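Local atomic coordinates of NOVP (Streptomyces caeruleus, PDB entry 2WK1), a protein that transfers a methyl group from S-adenosyl-L-methionine to the 4-hydroxyl of the noviose sugar, the penultimate step in the biosynthesis of the antibiotic novobiocin. Residues A[41-46]-A[89-94]. Sequence-based numbering, arbitrary orientation.
Sequences LMIKVL and KRLENI
Ile-43 and Leu-91 bring two helical segments together, with their CA atoms 6.4 Å apart. The segment axes approach to 10.1 Å and run roughly antiparallel, at 142° between their N-to-C directions. No hydrogen bond links them, and the contact is mainly apolar. In both Ile-43 and Leu-91 the bond from CA to CB is directed at the other helix, and the two side chains pass alongside one another, running opposite ways. Ile-43 CG2 lies 3.9 Å from Leu-91 CB and 4.0 Å from Leu-91 CD1. In Leu-91, CG stands anti to the carbonyl carbon (chi1 -73°), which carries the end of the side chain toward helix 35-47, where Leu-91 CD1 lies 3.7 Å from Ile-43 O. Leu-91 CD1 also meets Leu-46 CB at 4.3 Å, about one helical turn on from Ile-43. In this Rossmann-like methyltransferase, the contact joins helix 35-47 to helix 87-103, which packs against the central sheet through Arg-90 and Ile-94 on strand 210-215. Leu-91 touches Leu-123 of helix 119-130, as does Leu-46, and lies close to Thr-84 of the S-adenosyl-L-methionine site, about 6 Å from the bound S-adenosyl-L-homocysteine. At the more exposed margin, Ile-43 CD1 comes within 4.3 Å of Glu-92 CG. The touch is to the aliphatic part of Glu-92, the predicted proton acceptor. Leu-41 and Val-45 pack on their counterparts in the second subunit.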
ATOM      1  N   LEU A  41       1.782  -1.417  -7.436  1.00 11.08           N
ATOM      2  CA  LEU A  41       1.553  -0.838  -6.113  1.00 11.20           C
ATOM      3  C   LEU A  41       1.575  -1.921  -5.048  1.00 11.03           C
ATOM      4  O   LEU A  41       2.150  -1.763  -3.978  1.00 12.20           O
ATOM      5  CB  LEU A  41       0.233  -0.064  -6.089  1.00 11.39           C
ATOM      6  CG  LEU A  41      -0.201   0.497  -4.756  1.00 12.74           C
ATOM      7  CD1 LEU A  41       0.821   1.508  -4.268  1.00 15.17           C
ATOM      8  CD2 LEU A  41      -1.584   1.132  -4.858  1.00 14.11           C
ATOM      9  N   MET A  42       0.985  -3.059  -5.343  1.00 10.20           N
ATOM     10  CA  MET A  42       1.018  -4.114  -4.381  1.00 11.11           C
ATOM     11  C   MET A  42       2.405  -4.537  -3.969  1.00 10.06           C
ATOM     12  O   MET A  42       2.645  -4.767  -2.781  1.00 10.47           O
ATOM     13  CB  MET A  42       0.107  -5.514  -4.992  0.50 13.31           C
ATOM     14  CG  MET A  42       0.144  -6.530  -3.944  0.50 13.67           C
ATOM     15  SD  MET A  42      -1.050  -7.747  -4.388  0.50 15.39           S
ATOM     16  CE  MET A  42      -2.483  -7.109  -3.938  0.50 15.69           C
ATOM     17  N   ILE A  43       3.324  -4.643  -4.940  1.00 10.04           N
ATOM     18  CA  ILE A  43       4.713  -4.993  -4.606  1.00  9.97           C
ATOM     19  C   ILE A  43       5.315  -3.960  -3.649  1.00 10.39           C
ATOM     20  O   ILE A  43       5.957  -4.318  -2.667  1.00 11.33           O
ATOM     21  CB  ILE A  43       5.512  -5.195  -5.904  1.00 10.63           C
ATOM     22  CG1 ILE A  43       5.052  -6.512  -6.581  1.00 11.79           C
ATOM     23  CG2 ILE A  43       7.017  -5.184  -5.613  1.00 12.02           C
ATOM     24  CD1 ILE A  43       5.568  -6.731  -7.990  1.00 15.33           C
ATOM     25  N   LYS A  44       5.092  -2.684  -3.922  1.00 10.31           N
ATOM     26  CA  LYS A  44       5.621  -1.622  -3.064  1.00 11.60           C
ATOM     27  C   LYS A  44       5.021  -1.614  -1.661  1.00 10.90           C
ATOM     28  O   LYS A  44       5.694  -1.324  -0.660  1.00 12.14           O
ATOM     29  CB  LYS A  44       5.373  -0.250  -3.682  1.00 12.87           C
ATOM     30  CG  LYS A  44       6.079   0.006  -4.970  1.00 15.85           C
ATOM     31  CD  LYS A  44       5.532   1.311  -5.596  1.00 19.12           C
ATOM     32  CE  LYS A  44       6.493   1.988  -6.546  1.00 23.47           C
ATOM     33  NZ  LYS A  44       6.506   1.321  -7.836  1.00 24.42           N
ATOM     34  N   VAL A  45       3.739  -1.946  -1.574  1.00 10.54           N
ATOM     35  CA  VAL A  45       3.055  -1.985  -0.280  1.00 11.96           C
ATOM     36  C   VAL A  45       3.524  -3.199   0.524  1.00 10.98           C
ATOM     37  O   VAL A  45       3.823  -3.116   1.702  1.00 10.74           O
ATOM     38  CB  VAL A  45       1.480  -1.987  -0.446  1.00 14.10           C
ATOM     39  CG1 VAL A  45       0.835  -2.050   0.892  1.00 18.67           C
ATOM     40  CG2 VAL A  45       1.015  -0.804  -1.305  1.00 17.11           C
ATOM     41  N   LEU A  46       3.566  -4.341  -0.128  1.00 10.17           N
ATOM     42  CA  LEU A  46       3.910  -5.572   0.574  1.00 10.32           C
ATOM     43  C   LEU A  46       5.294  -5.531   1.212  1.00 10.25           C
ATOM     44  O   LEU A  46       5.494  -6.035   2.326  1.00 10.95           O
ATOM     45  CB  LEU A  46       3.828  -6.764  -0.395  1.00 10.35           C
ATOM     46  CG  LEU A  46       2.408  -7.207  -0.743  1.00 10.30           C
ATOM     47  CD1 LEU A  46       2.455  -8.109  -1.965  1.00 11.63           C
ATOM     48  CD2 LEU A  46       1.732  -7.906   0.418  1.00 11.72           C
ATOM     49  N   LYS A  89      12.997  -7.370  -5.477  1.00 10.95           N
ATOM     50  CA  LYS A  89      13.424  -8.225  -6.574  1.00 11.21           C
ATOM     51  C   LYS A  89      12.784  -9.621  -6.499  1.00 10.14           C
ATOM     52  O   LYS A  89      12.369 -10.170  -7.513  1.00 10.29           O
ATOM     53  CB  LYS A  89      14.935  -8.315  -6.649  1.00 12.68           C
ATOM     54  CG  LYS A  89      15.587  -6.993  -7.096  1.00 16.02           C
ATOM     55  CD  LYS A  89      17.094  -7.091  -7.224  1.00 21.75           C
ATOM     56  CE  LYS A  89      17.755  -5.783  -7.635  1.00 27.58           C
ATOM     57  NZ  LYS A  89      19.208  -6.053  -7.925  1.00 32.80           N
ATOM     58  N   ARG A  90      12.709 -10.207  -5.306  1.00 10.13           N
ATOM     59  CA  ARG A  90      12.070 -11.501  -5.181  1.00  9.52           C
ATOM     60  C   ARG A  90      10.538 -11.415  -5.375  1.00  9.43           C
ATOM     61  O   ARG A  90       9.940 -12.358  -5.896  1.00  9.63           O
ATOM     62  CB  ARG A  90      12.473 -12.241  -3.902  1.00  9.86           C
ATOM     63  CG  ARG A  90      13.730 -13.085  -4.085  1.00 11.22           C
ATOM     64  CD  ARG A  90      14.305 -13.649  -2.782  1.00 11.10           C
ATOM     65  NE  ARG A  90      15.137 -12.675  -2.115  1.00 11.71           N
ATOM     66  CZ  ARG A  90      15.270 -12.530  -0.797  1.00 12.78           C
ATOM     67  NH1 ARG A  90      14.596 -13.266   0.061  1.00 14.45           N
ATOM     68  NH2 ARG A  90      16.066 -11.591  -0.333  1.00 14.37           N
ATOM     69  N   LEU A  91       9.916 -10.307  -4.987  1.00  8.75           N
ATOM     70  CA  LEU A  91       8.483 -10.124  -5.320  1.00  8.83           C
ATOM     71  C   LEU A  91       8.278 -10.008  -6.828  1.00  9.70           C
ATOM     72  O   LEU A  91       7.355 -10.589  -7.378  1.00  9.66           O
ATOM     73  CB  LEU A  91       7.909  -8.895  -4.599  1.00  9.29           C
ATOM     74  CG  LEU A  91       7.670  -9.018  -3.096  1.00  9.52           C
ATOM     75  CD1 LEU A  91       7.496  -7.627  -2.474  1.00 11.51           C
ATOM     76  CD2 LEU A  91       6.492  -9.924  -2.747  1.00 11.14           C
ATOM     77  N   GLU A  92       9.154  -9.249  -7.488  1.00  9.98           N
ATOM     78  CA  GLU A  92       9.073  -9.135  -8.934  1.00 10.75           C
ATOM     79  C   GLU A  92       9.253 -10.490  -9.629  1.00  9.77           C
ATOM     80  O   GLU A  92       8.595 -10.769 -10.623  1.00 10.89           O
ATOM     81  CB  GLU A  92      10.063  -8.086  -9.481  1.00 12.15           C
ATOM     82  CG  GLU A  92       9.661  -6.650  -9.135  1.00 15.70           C
ATOM     83  CD  GLU A  92      10.717  -5.565  -9.437  1.00 22.64           C
ATOM     84  OE1 GLU A  92      11.943  -5.863  -9.482  1.00 27.90           O
ATOM     85  OE2 GLU A  92      10.307  -4.378  -9.566  1.00 25.39           O
ATOM     86  N   ASN A  93      10.128 -11.339  -9.085  1.00  9.31           N
ATOM     87  CA  ASN A  93      10.276 -12.699  -9.603  1.00  9.57           C
ATOM     88  C   ASN A  93       8.993 -13.512  -9.496  1.00  9.16           C
ATOM     89  O   ASN A  93       8.631 -14.234 -10.416  1.00  9.58           O
ATOM     90  CB  ASN A  93      11.436 -13.390  -8.880  1.00 10.27           C
ATOM     91  CG  ASN A  93      11.511 -14.880  -9.164  1.00 10.74           C
ATOM     92  OD1 ASN A  93      11.094 -15.676  -8.320  1.00 12.04           O
ATOM     93  ND2 ASN A  93      11.996 -15.257 -10.345  1.00 12.07           N
ATOM     94  N   ILE A  94       8.308 -13.420  -8.359  1.00  9.29           N
ATOM     95  CA  ILE A  94       7.006 -14.094  -8.226  1.00  9.05           C
ATOM     96  C   ILE A  94       6.058 -13.603  -9.315  1.00  9.53           C
ATOM     97  O   ILE A  94       5.396 -14.391  -9.990  1.00 11.10           O
ATOM     98  CB  ILE A  94       6.355 -13.841  -6.861  1.00  9.37           C
ATOM     99  CG1 ILE A  94       7.144 -14.523  -5.780  1.00  9.30           C
ATOM    100  CG2 ILE A  94       4.884 -14.342  -6.831  1.00 10.17           C
ATOM    101  CD1 ILE A  94       6.674 -14.156  -4.358  1.00 10.92           C
TER